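Local structure of putative Glycosidase (Bacteroides thetaiotaomicron, 3R67) at residues T137-K142 against D174-S179. The protein is a putative glycosidase belonging to the beta-fructosidase clan, whose members share a five-bladed beta-propeller fold. Residues are numbered along the deposited sequence; the frame is centred on the assembly and turned at random.
With EDO (1,2-ethanediol), chain I.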
loop_
_atom_site.group_PDB
_atom_site.type_symbol
_atom_site.label_atom_id
_atom_site.label_comp_id
_atom_site.label_asym_id
_atom_site.label_seq_id
_atom_site.Cartn_x
_atom_site.Cartn_y
_atom_site.Cartn_z
ATOM N N THR A 137 -5.764 -5.225 -4.002
ATOM C CA THR A 137 -5.813 -5.833 -5.332
ATOM C C THR A 137 -6.443 -7.203 -5.289
ATOM O O THR A 137 -6.024 -8.053 -4.500
ATOM C CB THR A 137 -4.398 -5.959 -5.920
ATOM O OG1 THR A 137 -3.691 -4.744 -5.781
ATOM C CG2 THR A 137 -4.394 -6.426 -7.365
ATOM N N GLN A 138 -7.405 -7.417 -6.171
ATOM C CA GLN A 138 -8.056 -8.696 -6.476
ATOM C C GLN A 138 -7.265 -9.359 -7.569
ATOM O O GLN A 138 -7.048 -8.706 -8.593
ATOM C CB GLN A 138 -9.523 -8.495 -6.885
ATOM C CG GLN A 138 -10.398 -7.955 -5.782
ATOM C CD GLN A 138 -11.818 -7.749 -6.252
ATOM O OE1 GLN A 138 -12.082 -7.164 -7.314
ATOM N NE2 GLN A 138 -12.766 -8.130 -5.415
ATOM N N TRP A 139 -6.790 -10.612 -7.377
ATOM C CA TRP A 139 -5.961 -11.245 -8.409
ATOM C C TRP A 139 -6.486 -12.654 -8.705
ATOM O O TRP A 139 -6.492 -13.518 -7.837
ATOM C CB TRP A 139 -4.489 -11.256 -7.955
ATOM C CG TRP A 139 -3.490 -11.877 -8.893
ATOM C CD1 TRP A 139 -2.561 -12.820 -8.577
ATOM C CD2 TRP A 139 -3.314 -11.595 -10.291
ATOM N NE1 TRP A 139 -1.774 -13.098 -9.671
ATOM C CE2 TRP A 139 -2.211 -12.357 -10.734
ATOM C CE3 TRP A 139 -3.928 -10.709 -11.194
ATOM C CZ2 TRP A 139 -1.732 -12.291 -12.051
ATOM C CZ3 TRP A 139 -3.454 -10.643 -12.489
ATOM C CH2 TRP A 139 -2.372 -11.430 -12.909
ATOM N N ASN A 140 -6.976 -12.857 -9.937
ATOM C CA ASN A 140 -7.525 -14.150 -10.373
ATOM C C ASN A 140 -6.620 -14.780 -11.454
ATOM O O ASN A 140 -7.032 -15.726 -12.129
ATOM C CB ASN A 140 -8.973 -13.986 -10.889
ATOM C CG ASN A 140 -9.140 -13.093 -12.094
ATOM O OD1 ASN A 140 -8.184 -12.529 -12.631
ATOM N ND2 ASN A 140 -10.372 -12.940 -12.558
ATOM N N ARG A 141 -5.394 -14.227 -11.609
ATOM C CA ARG A 141 -4.305 -14.584 -12.537
ATOM C C ARG A 141 -4.661 -14.173 -13.996
ATOM O O ARG A 141 -3.852 -14.394 -14.909
ATOM C CB ARG A 141 -3.918 -16.074 -12.478
ATOM C CG ARG A 141 -3.454 -16.474 -11.100
ATOM C CD ARG A 141 -2.873 -17.854 -11.007
ATOM N NE ARG A 141 -2.591 -18.120 -9.594
ATOM C CZ ARG A 141 -2.461 -19.322 -9.047
ATOM N NH1 ARG A 141 -2.636 -20.417 -9.782
ATOM N NH2 ARG A 141 -2.233 -19.443 -7.744
ATOM N N LYS A 142 -5.826 -13.514 -14.188
ATOM C CA LYS A 142 -6.290 -13.006 -15.476
ATOM C C LYS A 142 -6.246 -11.476 -15.444
ATOM O O LYS A 142 -5.640 -10.851 -16.316
ATOM C CB LYS A 142 -7.690 -13.540 -15.822
ATOM C CG LYS A 142 -7.682 -15.037 -16.136
ATOM C CD LYS A 142 -9.073 -15.637 -16.275
ATOM C CE LYS A 142 -9.077 -16.972 -17.013
ATOM N NZ LYS A 142 -8.299 -18.055 -16.346
ATOM N N ASP A 174 -13.175 -3.820 -15.988
ATOM C CA ASP A 174 -12.140 -4.750 -16.440
ATOM C C ASP A 174 -10.761 -4.060 -16.605
ATOM O O ASP A 174 -9.835 -4.649 -17.188
ATOM C CB ASP A 174 -12.556 -5.385 -17.777
ATOM C CG ASP A 174 -13.821 -6.220 -17.728
ATOM O OD1 ASP A 174 -14.027 -6.938 -16.715
ATOM O OD2 ASP A 174 -14.566 -6.221 -18.733
ATOM N N GLU A 175 -10.609 -2.835 -16.062
ATOM C CA GLU A 175 -9.354 -2.078 -16.125
ATOM C C GLU A 175 -8.333 -2.636 -15.112
ATOM O O GLU A 175 -8.694 -2.836 -13.946
ATOM C CB GLU A 175 -9.633 -0.587 -15.846
ATOM C CG GLU A 175 -8.472 0.358 -16.115
ATOM C CD GLU A 175 -8.092 0.567 -17.569
ATOM O OE1 GLU A 175 -8.967 0.401 -18.450
ATOM O OE2 GLU A 175 -6.936 0.977 -17.819
ATOM N N PHE A 176 -7.058 -2.843 -15.546
ATOM C CA PHE A 176 -5.970 -3.348 -14.698
ATOM C C PHE A 176 -5.600 -2.256 -13.678
ATOM O O PHE A 176 -4.984 -1.251 -14.055
ATOM C CB PHE A 176 -4.756 -3.779 -15.559
ATOM C CG PHE A 176 -4.133 -5.119 -15.215
ATOM C CD1 PHE A 176 -4.611 -6.300 -15.791
ATOM C CD2 PHE A 176 -3.043 -5.199 -14.351
ATOM C CE1 PHE A 176 -4.032 -7.542 -15.480
ATOM C CE2 PHE A 176 -2.450 -6.442 -14.057
ATOM C CZ PHE A 176 -2.955 -7.604 -14.618
ATOM N N SER A 177 -6.052 -2.419 -12.402
ATOM C CA SER A 177 -5.854 -1.411 -11.360
ATOM C C SER A 177 -5.363 -2.016 -10.053
ATOM O O SER A 177 -5.557 -3.209 -9.786
ATOM C CB SER A 177 -7.144 -0.645 -11.103
ATOM O OG SER A 177 -8.189 -1.509 -10.709
ATOM N N LYS A 178 -4.695 -1.169 -9.246
ATOM C CA LYS A 178 -4.076 -1.491 -7.960
ATOM C C LYS A 178 -3.422 -0.256 -7.337
ATOM O O LYS A 178 -3.310 0.765 -8.009
ATOM C CB LYS A 178 -3.017 -2.606 -8.137
ATOM C CG LYS A 178 -1.911 -2.313 -9.156
ATOM C CD LYS A 178 -0.689 -3.236 -9.013
ATOM C CE LYS A 178 -0.951 -4.702 -9.235
ATOM N NZ LYS A 178 0.282 -5.489 -8.997
ATOM N N SER A 179 -2.955 -0.381 -6.075
ATOM C CA SER A 179 -2.158 0.556 -5.281
ATOM C C SER A 179 -2.823 1.944 -5.134
ATOM O O SER A 179 -2.487 2.877 -5.848
ATOM C CB SER A 179 -0.785 0.718 -5.919
ATOM O OG SER A 179 -0.229 -0.564 -6.155
HETATM C C1 EDO I . -0.925 -9.244 -9.438
HETATM O O1 EDO I . -0.722 -8.039 -8.703
HETATM C C2 EDO I . -0.252 -9.144 -10.801
HETATM O O2 EDO I . -0.891 -8.079 -11.513
HETATM O O HOH W 1 -3.548 -2.472 -4.041
HETATM O O HOH W 2 -1.180 -5.924 -5.994
#
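Thr137 lays its side chain against the start of the Lys178 side chain, with OG1 3.3 Å from Lys178 CB and the methyl CG2 a little farther off. Threonine suits this spot because it offers both a methyl for packing and a hydroxyl for water. Chi1 of -48° sets OG1 beside its own backbone N and against Lys178 CB, and there it is hydrogen-bonded to two waters. One, 2.9 Å from Thr137 OG1, also accepts from the backbone N of Ser179 and so bridges the segments; the other reaches Lys178 NZ by a weak bond. The long, flexible lysine bends at chi3 and carries its ammonium away from the threonine to 1,2-ethanediol, probably from the crystallisation liquor, where Lys178 NZ donates to O1 over 2.8 Å. Glu120 also binds this diol. The broad, flat indole of Trp139 gives its carbons a face to lie on, C1 over the centre, while CA of Arg141 sits against the opposite face, toward its rim. Phe176 brings an apolar ring tip to the indole: its CZ meets Trp139 CZ3 at 3.7 Å, the two rings approaching at a slant. Phe176 CE1 comes 3.8 Å from the carbonyl O of Lys142, which lies near the ring plane, an approach that places the electropositive ring edge against oxygen. An Asx turn, in which Asn140 OD1 accepts from Lys142 N, shapes the hairpin bend there. Strand 132-139 lies between 118-126 and 144-151 in a four-stranded antiparallel sheet. The 174-179 loop, joined to strand 144-151 by Ser177 bonds to Ala144 and Leu146, leads into strand 180-187 of the next sheet.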